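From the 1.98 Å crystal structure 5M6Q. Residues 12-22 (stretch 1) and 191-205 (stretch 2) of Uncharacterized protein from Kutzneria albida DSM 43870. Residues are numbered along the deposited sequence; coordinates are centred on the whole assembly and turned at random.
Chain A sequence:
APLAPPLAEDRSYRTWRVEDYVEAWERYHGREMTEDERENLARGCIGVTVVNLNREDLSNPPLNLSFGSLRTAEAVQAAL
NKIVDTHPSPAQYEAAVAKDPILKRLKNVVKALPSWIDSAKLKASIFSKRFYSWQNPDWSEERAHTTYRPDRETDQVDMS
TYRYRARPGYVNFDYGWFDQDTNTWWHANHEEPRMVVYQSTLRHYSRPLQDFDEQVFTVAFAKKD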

ATOM      1  N   SER A  12     -20.078   6.275  -2.543  1.00 24.34           N
ATOM      2  CA  SER A  12     -18.681   6.416  -2.907  1.00 26.55           C
ATOM      3  C   SER A  12     -17.768   6.057  -1.738  1.00 30.18           C
ATOM      4  O   SER A  12     -16.592   5.727  -1.928  1.00 28.17           O
ATOM      5  CB  SER A  12     -18.395   7.846  -3.351  1.00 26.33           C
ATOM      6  OG  SER A  12     -19.117   8.148  -4.520  1.00 39.22           O
ATOM      7  N   TYR A  13     -18.298   6.159  -0.526  1.00 26.43           N
ATOM      8  CA  TYR A  13     -17.505   5.843   0.653  1.00 28.49           C
ATOM      9  C   TYR A  13     -18.372   5.604   1.873  1.00 25.85           C
ATOM     10  O   TYR A  13     -19.535   5.999   1.902  1.00 25.78           O
ATOM     11  CB  TYR A  13     -16.502   6.956   0.945  1.00 23.93           C
ATOM     12  CG  TYR A  13     -17.100   8.270   1.389  1.00 24.48           C
ATOM     13  CD1 TYR A  13     -17.565   9.197   0.463  1.00 27.42           C
ATOM     14  CD2 TYR A  13     -17.172   8.600   2.742  1.00 27.88           C
ATOM     15  CE1 TYR A  13     -18.101  10.417   0.868  1.00 29.59           C
ATOM     16  CE2 TYR A  13     -17.704   9.818   3.158  1.00 31.27           C
ATOM     17  CZ  TYR A  13     -18.164  10.720   2.220  1.00 35.90           C
ATOM     18  OH  TYR A  13     -18.682  11.926   2.641  1.00 35.13           O
ATOM     19  N   ARG A  14     -17.786   4.938   2.863  1.00 22.48           N
ATOM     20  CA  ARG A  14     -18.383   4.758   4.177  1.00 22.45           C
ATOM     21  C   ARG A  14     -17.399   5.239   5.238  1.00 26.95           C
ATOM     22  O   ARG A  14     -16.193   4.970   5.138  1.00 23.90           O
ATOM     23  CB  ARG A  14     -18.756   3.290   4.405  1.00 25.92           C
ATOM     24  CG  ARG A  14     -19.343   2.993   5.777  1.00 26.58           C
ATOM     25  CD  ARG A  14     -19.504   1.497   5.994  1.00 27.75           C
ATOM     26  NE  ARG A  14     -20.539   0.926   5.137  1.00 30.16           N
ATOM     27  CZ  ARG A  14     -20.399  -0.167   4.384  1.00 32.09           C
ATOM     28  NH1 ARG A  14     -19.258  -0.860   4.377  1.00 29.81           N
ATOM     29  NH2 ARG A  14     -21.416  -0.584   3.645  1.00 29.02           N
ATOM     30  N   THR A  15     -17.891   5.979   6.228  1.00 22.59           N
ATOM     31  CA  THR A  15     -17.023   6.467   7.295  1.00 25.25           C
ATOM     32  C   THR A  15     -17.102   5.599   8.550  1.00 25.17           C
ATOM     33  O   THR A  15     -18.157   5.066   8.899  1.00 28.40           O
ATOM     34  CB  THR A  15     -17.333   7.921   7.681  1.00 29.70           C
ATOM     35  OG1 THR A  15     -18.681   8.029   8.123  1.00 31.84           O
ATOM     36  CG2 THR A  15     -17.143   8.846   6.499  1.00 28.61           C
ATOM     37  N   TRP A  16     -15.962   5.457   9.218  1.00 23.54           N
ATOM     38  CA  TRP A  16     -15.831   4.597  10.387  1.00 24.99           C
ATOM     39  C   TRP A  16     -15.256   5.354  11.576  1.00 24.83           C
ATOM     40  O   TRP A  16     -14.222   6.006  11.445  1.00 24.20           O
ATOM     41  CB  TRP A  16     -14.924   3.413  10.068  1.00 24.40           C
ATOM     42  CG  TRP A  16     -15.507   2.446   9.101  1.00 21.19           C
ATOM     43  CD1 TRP A  16     -15.611   2.599   7.756  1.00 17.96           C
ATOM     44  CD2 TRP A  16     -16.056   1.166   9.407  1.00 24.23           C
ATOM     45  NE1 TRP A  16     -16.181   1.485   7.194  1.00 20.61           N
ATOM     46  CE2 TRP A  16     -16.476   0.596   8.191  1.00 20.52           C
ATOM     47  CE3 TRP A  16     -16.234   0.447  10.595  1.00 23.73           C
ATOM     48  CZ2 TRP A  16     -17.065  -0.650   8.126  1.00 21.77           C
ATOM     49  CZ3 TRP A  16     -16.813  -0.798  10.530  1.00 26.32           C
ATOM     50  CH2 TRP A  16     -17.223  -1.341   9.304  1.00 32.17           C
ATOM     51  N   ARG A  17     -15.926   5.289  12.724  1.00 27.93           N
ATOM     52  CA  ARG A  17     -15.267   5.636  13.972  1.00 27.26           C
ATOM     53  C   ARG A  17     -14.094   4.702  14.100  1.00 24.54           C
ATOM     54  O   ARG A  17     -14.211   3.527  13.768  1.00 25.03           O
ATOM     55  CB  ARG A  17     -16.170   5.459  15.192  1.00 31.38           C
ATOM     56  CG  ARG A  17     -17.310   6.405  15.294  1.00 31.70           C
ATOM     57  CD  ARG A  17     -18.347   5.861  16.249  1.00 37.25           C
ATOM     58  NE  ARG A  17     -17.993   6.036  17.647  1.00 36.45           N
ATOM     59  CZ  ARG A  17     -17.904   5.050  18.540  1.00 41.37           C
ATOM     60  NH1 ARG A  17     -18.127   3.785  18.198  1.00 34.30           N
ATOM     61  NH2 ARG A  17     -17.598   5.338  19.793  1.00 40.48           N
ATOM     62  N   VAL A  18     -12.970   5.209  14.583  1.00 26.52           N
ATOM     63  CA  VAL A  18     -11.812   4.355  14.781  1.00 23.70           C
ATOM     64  C   VAL A  18     -12.185   3.164  15.649  1.00 24.40           C
ATOM     65  O   VAL A  18     -11.897   2.027  15.281  1.00 29.92           O
ATOM     66  CB  VAL A  18     -10.641   5.131  15.383  1.00 24.10           C
ATOM     67  CG1 VAL A  18      -9.498   4.172  15.698  1.00 31.33           C
ATOM     68  CG2 VAL A  18     -10.174   6.221  14.410  1.00 26.79           C
ATOM     69  N   GLU A  19     -12.858   3.415  16.772  1.00 27.92           N
ATOM     70  CA  GLU A  19     -13.289   2.330  17.661  1.00 31.25           C
ATOM     71  C   GLU A  19     -14.101   1.268  16.918  1.00 28.88           C
ATOM     72  O   GLU A  19     -13.957   0.080  17.184  1.00 30.46           O
ATOM     73  CB  GLU A  19     -14.107   2.867  18.856  1.00 38.43           C
ATOM     74  CG  GLU A  19     -14.319   1.827  19.969  1.00 55.44           C
ATOM     75  CD  GLU A  19     -15.387   2.211  21.014  1.00 71.80           C
ATOM     76  OE1 GLU A  19     -16.009   3.294  20.893  1.00 66.63           O
ATOM     77  OE2 GLU A  19     -15.599   1.417  21.966  1.00 64.83           O
ATOM     78  N   ASP A  20     -14.957   1.679  15.991  1.00 26.98           N
ATOM     79  CA  ASP A  20     -15.764   0.694  15.274  1.00 27.67           C
ATOM     80  C   ASP A  20     -14.920  -0.069  14.248  1.00 24.39           C
ATOM     81  O   ASP A  20     -15.127  -1.252  14.022  1.00 26.94           O
ATOM     82  CB  ASP A  20     -16.960   1.359  14.590  1.00 27.00           C
ATOM     83  CG  ASP A  20     -17.991   1.888  15.587  1.00 34.19           C
ATOM     84  OD1 ASP A  20     -18.102   1.345  16.712  1.00 37.75           O
ATOM     85  OD2 ASP A  20     -18.698   2.848  15.241  1.00 35.12           O
ATOM     86  N   TYR A  21     -13.968   0.612  13.625  1.00 22.93           N
ATOM     87  CA  TYR A  21     -13.052  -0.050  12.707  1.00 24.92           C
ATOM     88  C   TYR A  21     -12.199  -1.100  13.430  1.00 26.72           C
ATOM     89  O   TYR A  21     -11.988  -2.205  12.926  1.00 26.17           O
ATOM     90  CB  TYR A  21     -12.149   0.973  12.011  1.00 22.78           C
ATOM     91  CG  TYR A  21     -11.110   0.327  11.142  1.00 25.35           C
ATOM     92  CD1 TYR A  21     -11.464  -0.323   9.966  1.00 25.40           C
ATOM     93  CD2 TYR A  21      -9.773   0.349  11.506  1.00 27.31           C
ATOM     94  CE1 TYR A  21     -10.505  -0.926   9.169  1.00 22.94           C
ATOM     95  CE2 TYR A  21      -8.817  -0.239  10.723  1.00 23.64           C
ATOM     96  CZ  TYR A  21      -9.180  -0.875   9.561  1.00 25.96           C
ATOM     97  OH  TYR A  21      -8.201  -1.472   8.804  1.00 33.28           O
ATOM     98  N   VAL A  22     -11.720  -0.754  14.614  1.00 25.61           N
ATOM     99  CA  VAL A  22     -10.872  -1.672  15.371  1.00 28.74           C
ATOM    100  C   VAL A  22     -11.643  -2.945  15.707  1.00 31.01           C
ATOM    101  O   VAL A  22     -11.139  -4.049  15.501  1.00 32.18           O
ATOM    102  CB  VAL A  22     -10.315  -1.000  16.636  1.00 28.49           C
ATOM    103  CG1 VAL A  22      -9.618  -2.024  17.514  1.00 34.44           C
ATOM    104  CG2 VAL A  22      -9.333   0.076  16.248  1.00 25.96           C
ATOM    105  N   GLU A 191      -3.898  11.827  11.383  1.00 25.81           N
ATOM    106  CA  GLU A 191      -3.565  11.194  12.651  1.00 27.67           C
ATOM    107  C   GLU A 191      -4.499  11.604  13.788  1.00 27.94           C
ATOM    108  O   GLU A 191      -5.161  12.637  13.715  1.00 30.56           O
ATOM    109  CB  GLU A 191      -2.119  11.521  13.034  1.00 32.30           C
ATOM    110  CG  GLU A 191      -1.843  13.011  13.291  1.00 34.60           C
ATOM    111  CD  GLU A 191      -1.911  13.875  12.023  1.00 52.46           C
ATOM    112  OE1 GLU A 191      -1.942  13.322  10.887  1.00 45.45           O
ATOM    113  OE2 GLU A 191      -1.940  15.121  12.166  1.00 63.58           O
ATOM    114  N   GLU A 192      -4.549  10.783  14.837  1.00 24.82           N
ATOM    115  CA  GLU A 192      -5.259  11.127  16.060  1.00 27.86           C
ATOM    116  C   GLU A 192      -4.745  12.447  16.637  1.00 35.82           C
ATOM    117  O   GLU A 192      -3.583  12.797  16.434  1.00 34.71           O
ATOM    118  CB  GLU A 192      -5.124  10.010  17.101  1.00 28.07           C
ATOM    119  CG  GLU A 192      -5.873   8.722  16.760  1.00 27.43           C
ATOM    120  CD  GLU A 192      -7.396   8.842  16.888  1.00 39.47           C
ATOM    121  OE1 GLU A 192      -7.933   9.971  16.816  1.00 33.61           O
ATOM    122  OE2 GLU A 192      -8.065   7.798  17.062  1.00 37.09           O
ATOM    123  N   PRO A 193      -5.619  13.206  17.323  1.00 34.03           N
ATOM    124  CA  PRO A 193      -7.041  12.902  17.554  1.00 31.94           C
ATOM    125  C   PRO A 193      -7.963  13.214  16.358  1.00 28.94           C
ATOM    126  O   PRO A 193      -7.505  13.745  15.348  1.00 28.56           O
ATOM    127  CB  PRO A 193      -7.392  13.782  18.763  1.00 30.83           C
ATOM    128  CG  PRO A 193      -6.460  14.944  18.663  1.00 30.54           C
ATOM    129  CD  PRO A 193      -5.189  14.433  18.021  1.00 30.81           C
ATOM    130  N   ARG A 194      -9.244  12.861  16.506  1.00 29.80           N
ATOM    131  CA  ARG A 194     -10.301  13.041  15.499  1.00 28.48           C
ATOM    132  C   ARG A 194     -10.003  12.368  14.160  1.00 28.53           C
ATOM    133  O   ARG A 194     -10.467  12.799  13.109  1.00 24.48           O
ATOM    134  CB  ARG A 194     -10.582  14.521  15.292  1.00 27.55           C
ATOM    135  CG  ARG A 194     -11.216  15.141  16.534  1.00 29.99           C
ATOM    136  CD  ARG A 194     -11.207  16.619  16.437  1.00 25.97           C
ATOM    137  NE  ARG A 194     -11.804  17.230  17.613  1.00 28.56           N
ATOM    138  CZ  ARG A 194     -11.980  18.538  17.741  1.00 28.18           C
ATOM    139  NH1 ARG A 194     -11.617  19.348  16.757  1.00 28.89           N
ATOM    140  NH2 ARG A 194     -12.526  19.034  18.838  1.00 25.89           N
ATOM    141  N   MET A 195      -9.219  11.307  14.214  1.00 28.07           N
ATOM    142  CA  MET A 195      -9.031  10.454  13.057  1.00 29.03           C
ATOM    143  C   MET A 195     -10.350   9.774  12.709  1.00 27.05           C
ATOM    144  O   MET A 195     -11.079   9.351  13.599  1.00 25.73           O
ATOM    145  CB  MET A 195      -7.950   9.421  13.334  1.00 24.08           C
ATOM    146  CG  MET A 195      -7.830   8.335  12.278  1.00 25.00           C
ATOM    147  SD  MET A 195      -6.393   7.298  12.638  1.00 24.26           S
ATOM    148  CE  MET A 195      -6.606   5.966  11.425  1.00 19.27           C
ATOM    149  N   VAL A 196     -10.655   9.709  11.415  1.00 24.06           N
ATOM    150  CA  VAL A 196     -11.797   8.963  10.902  1.00 22.07           C
ATOM    151  C   VAL A 196     -11.276   8.028   9.835  1.00 20.58           C
ATOM    152  O   VAL A 196     -10.508   8.461   8.985  1.00 20.80           O
ATOM    153  CB  VAL A 196     -12.885   9.892  10.305  1.00 23.90           C
ATOM    154  CG1 VAL A 196     -14.043   9.067   9.753  1.00 21.82           C
ATOM    155  CG2 VAL A 196     -13.352  10.906  11.342  1.00 28.50           C
ATOM    156  N   VAL A 197     -11.708   6.767   9.866  1.00 20.36           N
ATOM    157  CA  VAL A 197     -11.359   5.791   8.836  1.00 19.73           C
ATOM    158  C   VAL A 197     -12.366   5.827   7.694  1.00 22.38           C
ATOM    159  O   VAL A 197     -13.576   5.984   7.914  1.00 22.94           O
ATOM    160  CB  VAL A 197     -11.226   4.383   9.463  1.00 23.61           C
ATOM    161  CG1 VAL A 197     -11.278   3.272   8.413  1.00 19.21           C
ATOM    162  CG2 VAL A 197      -9.925   4.308  10.224  1.00 22.53           C
ATOM    163  N   TYR A 198     -11.860   5.740   6.465  1.00 19.96           N
ATOM    164  CA  TYR A 198     -12.718   5.746   5.284  1.00 17.92           C
ATOM    165  C   TYR A 198     -12.622   4.439   4.527  1.00 22.82           C
ATOM    166  O   TYR A 198     -11.551   3.863   4.391  1.00 20.72           O
ATOM    167  CB  TYR A 198     -12.337   6.871   4.319  1.00 21.86           C
ATOM    168  CG  TYR A 198     -12.367   8.246   4.904  1.00 22.90           C
ATOM    169  CD1 TYR A 198     -13.474   8.703   5.628  1.00 29.93           C
ATOM    170  CD2 TYR A 198     -11.298   9.114   4.715  1.00 30.32           C
ATOM    171  CE1 TYR A 198     -13.498   9.990   6.157  1.00 27.05           C
ATOM    172  CE2 TYR A 198     -11.315  10.395   5.234  1.00 32.51           C
ATOM    173  CZ  TYR A 198     -12.414  10.826   5.953  1.00 27.18           C
ATOM    174  OH  TYR A 198     -12.411  12.104   6.455  1.00 35.17           O
ATOM    175  N   GLN A 199     -13.745   4.006   3.992  1.00 19.94           N
ATOM    176  CA  GLN A 199     -13.798   2.851   3.120  1.00 16.45           C
ATOM    177  C   GLN A 199     -14.369   3.370   1.811  1.00 25.89           C
ATOM    178  O   GLN A 199     -15.567   3.693   1.737  1.00 24.84           O
ATOM    179  CB  GLN A 199     -14.659   1.740   3.732  1.00 19.14           C
ATOM    180  CG  GLN A 199     -14.860   0.529   2.833  1.00 20.38           C
ATOM    181  CD  GLN A 199     -15.952  -0.398   3.348  1.00 26.47           C
ATOM    182  OE1 GLN A 199     -16.659  -0.068   4.304  1.00 25.37           O
ATOM    183  NE2 GLN A 199     -16.092  -1.565   2.717  1.00 22.35           N
ATOM    184  N   SER A 200     -13.518   3.493   0.794  1.00 19.96           N
ATOM    185  CA  SER A 200     -13.916   4.169  -0.445  1.00 24.19           C
ATOM    186  C   SER A 200     -13.886   3.288  -1.678  1.00 23.33           C
ATOM    187  O   SER A 200     -13.176   2.278  -1.724  1.00 22.67           O
ATOM    188  CB  SER A 200     -13.018   5.377  -0.694  1.00 23.54           C
ATOM    189  OG  SER A 200     -13.143   6.304   0.363  1.00 24.97           O
ATOM    190  N   THR A 201     -14.658   3.675  -2.684  1.00 22.75           N
ATOM    191  CA  THR A 201     -14.419   3.134  -4.009  1.00 22.20           C
ATOM    192  C   THR A 201     -13.065   3.651  -4.474  1.00 21.16           C
ATOM    193  O   THR A 201     -12.596   4.692  -4.005  1.00 18.71           O
ATOM    194  CB  THR A 201     -15.468   3.568  -5.027  1.00 21.99           C
ATOM    195  OG1 THR A 201     -15.333   4.970  -5.230  1.00 19.74           O
ATOM    196  CG2 THR A 201     -16.889   3.249  -4.556  1.00 21.07           C
ATOM    197  N   LEU A 202     -12.448   2.948  -5.421  1.00 20.23           N
ATOM    198  CA  LEU A 202     -11.202   3.409  -6.011  1.00 20.34           C
ATOM    199  C   LEU A 202     -11.359   4.777  -6.654  1.00 22.42           C
ATOM    200  O   LEU A 202     -10.500   5.635  -6.496  1.00 22.02           O
ATOM    201  CB  LEU A 202     -10.686   2.405  -7.047  1.00 21.56           C
ATOM    202  CG  LEU A 202      -9.402   2.884  -7.731  1.00 26.77           C
ATOM    203  CD1 LEU A 202      -8.267   3.025  -6.721  1.00 23.80           C
ATOM    204  CD2 LEU A 202      -9.006   1.978  -8.896  1.00 26.90           C
ATOM    205  N   ARG A 203     -12.462   4.997  -7.369  1.00 22.38           N
ATOM    206  CA  ARG A 203     -12.684   6.298  -7.980  1.00 21.85           C
ATOM    207  C   ARG A 203     -12.697   7.418  -6.923  1.00 23.67           C
ATOM    208  O   ARG A 203     -12.163   8.495  -7.141  1.00 22.39           O
ATOM    209  CB  ARG A 203     -14.000   6.332  -8.766  1.00 25.40           C
ATOM    210  CG  ARG A 203     -14.198   7.644  -9.511  1.00 32.86           C
ATOM    211  CD  ARG A 203     -15.564   7.766 -10.181  1.00 38.59           C
ATOM    212  NE  ARG A 203     -16.040   6.499 -10.729  1.00 56.96           N
ATOM    213  CZ  ARG A 203     -15.601   5.944 -11.858  1.00 62.26           C
ATOM    214  NH1 ARG A 203     -14.650   6.534 -12.577  1.00 66.06           N
ATOM    215  NH2 ARG A 203     -16.111   4.786 -12.265  1.00 58.60           N
ATOM    216  N   HIS A 204     -13.320   7.171  -5.782  1.00 18.87           N
ATOM    217  CA  HIS A 204     -13.414   8.217  -4.783  1.00 18.25           C
ATOM    218  C   HIS A 204     -12.060   8.450  -4.122  1.00 23.10           C
ATOM    219  O   HIS A 204     -11.638   9.598  -3.915  1.00 22.79           O
ATOM    220  CB  HIS A 204     -14.463   7.866  -3.736  1.00 22.01           C
ATOM    221  CG  HIS A 204     -14.538   8.860  -2.625  1.00 26.28           C
ATOM    222  ND1 HIS A 204     -15.135  10.090  -2.772  1.00 25.67           N
ATOM    223  CD2 HIS A 204     -14.055   8.820  -1.362  1.00 26.63           C
ATOM    224  CE1 HIS A 204     -15.031  10.762  -1.642  1.00 28.32           C
ATOM    225  NE2 HIS A 204     -14.384  10.014  -0.769  1.00 28.83           N
ATOM    226  N   TYR A 205     -11.383   7.354  -3.786  1.00 21.91           N
ATOM    227  CA  TYR A 205     -10.046   7.440  -3.217  1.00 17.94           C
ATOM    228  C   TYR A 205      -9.099   8.202  -4.167  1.00 21.36           C
ATOM    229  O   TYR A 205      -8.237   8.957  -3.724  1.00 20.19           O
ATOM    230  CB  TYR A 205      -9.483   6.041  -2.906  1.00 16.83           C
ATOM    231  CG  TYR A 205      -8.048   6.137  -2.435  1.00 21.22           C
ATOM    232  CD1 TYR A 205      -7.752   6.615  -1.159  1.00 20.08           C
ATOM    233  CD2 TYR A 205      -6.991   5.833  -3.287  1.00 23.52           C
ATOM    234  CE1 TYR A 205      -6.435   6.737  -0.728  1.00 22.78           C
ATOM    235  CE2 TYR A 205      -5.670   5.957  -2.863  1.00 18.82           C
ATOM    236  CZ  TYR A 205      -5.409   6.410  -1.583  1.00 22.17           C
ATOM    237  OH  TYR A 205      -4.106   6.561  -1.156  1.00 23.06           O
TER
HETATM  238  O   HOH W   1     -13.350   8.117  14.661  1.00 37.37           O

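The backbone sets the frame. The strand through Tyr13 to Trp16 runs antiparallel to the one through Val197 to Gln199, their directions 160° apart, and two hydrogen-bonded pairs carry the ladder. Arg14 N gives to Gln199 O at 2.8 Å and Gln199 N returns to Arg14 O at 2.9 Å; two residues on, Trp16 N reaches Val197 O at 2.8 Å and Val197 N reaches Trp16 O at 3.1 Å. Beyond Tyr13 and Ser200, Thr201 N extends the pattern to Ser12 O at 2.9 Å, nearly straight at 168°. At the other end, where Val18 opens a helix, a water takes over: it accepts from Val18 N at 2.9 Å and donates to Met195 O at 2.8 Å, joining two backbones that do not bond directly there.

Alternation then sorts the side chains. Arg14, Trp16, Val197 and Gln199 share one face, and the polar contact there centres on a single oxygen. Gln199 OE1 accepts from Arg14 NH1 at 2.7 Å and from Trp16 NE1 at 3.3 Å, both weak bonds, the first bent to 126°. Extended t, t chi angles carry the amide out to these donors, and OE1 lies near the plane of both the guanidinium and the indole.

Apolar packing continues on this face. Trp16 CB sits 3.9 Å from Val197 CB, while Val197 CG1 lies over the face of the Tyr21 ring, 4.2 Å from its centroid, a CH-pi contact that ties the helix to the strand. Past the last hydrogen-bonded pair, beside the water, Val18 CG2 meets Met195 CG at 3.8 Å.

Aromatic stacking closes the Ser12 end, on the face that Tyr13 shares with Thr15, Tyr198 and Ser200. The Tyr13 and His204 rings form an offset stack, planes 15° apart and centroids 4.7 Å apart. His204 belongs to the helix that Thr201 caps, with His204 N donating to Thr201 OG1 at 3.0 Å, so Thr201 bonds Ser12 through its backbone N and caps the helix through OG1.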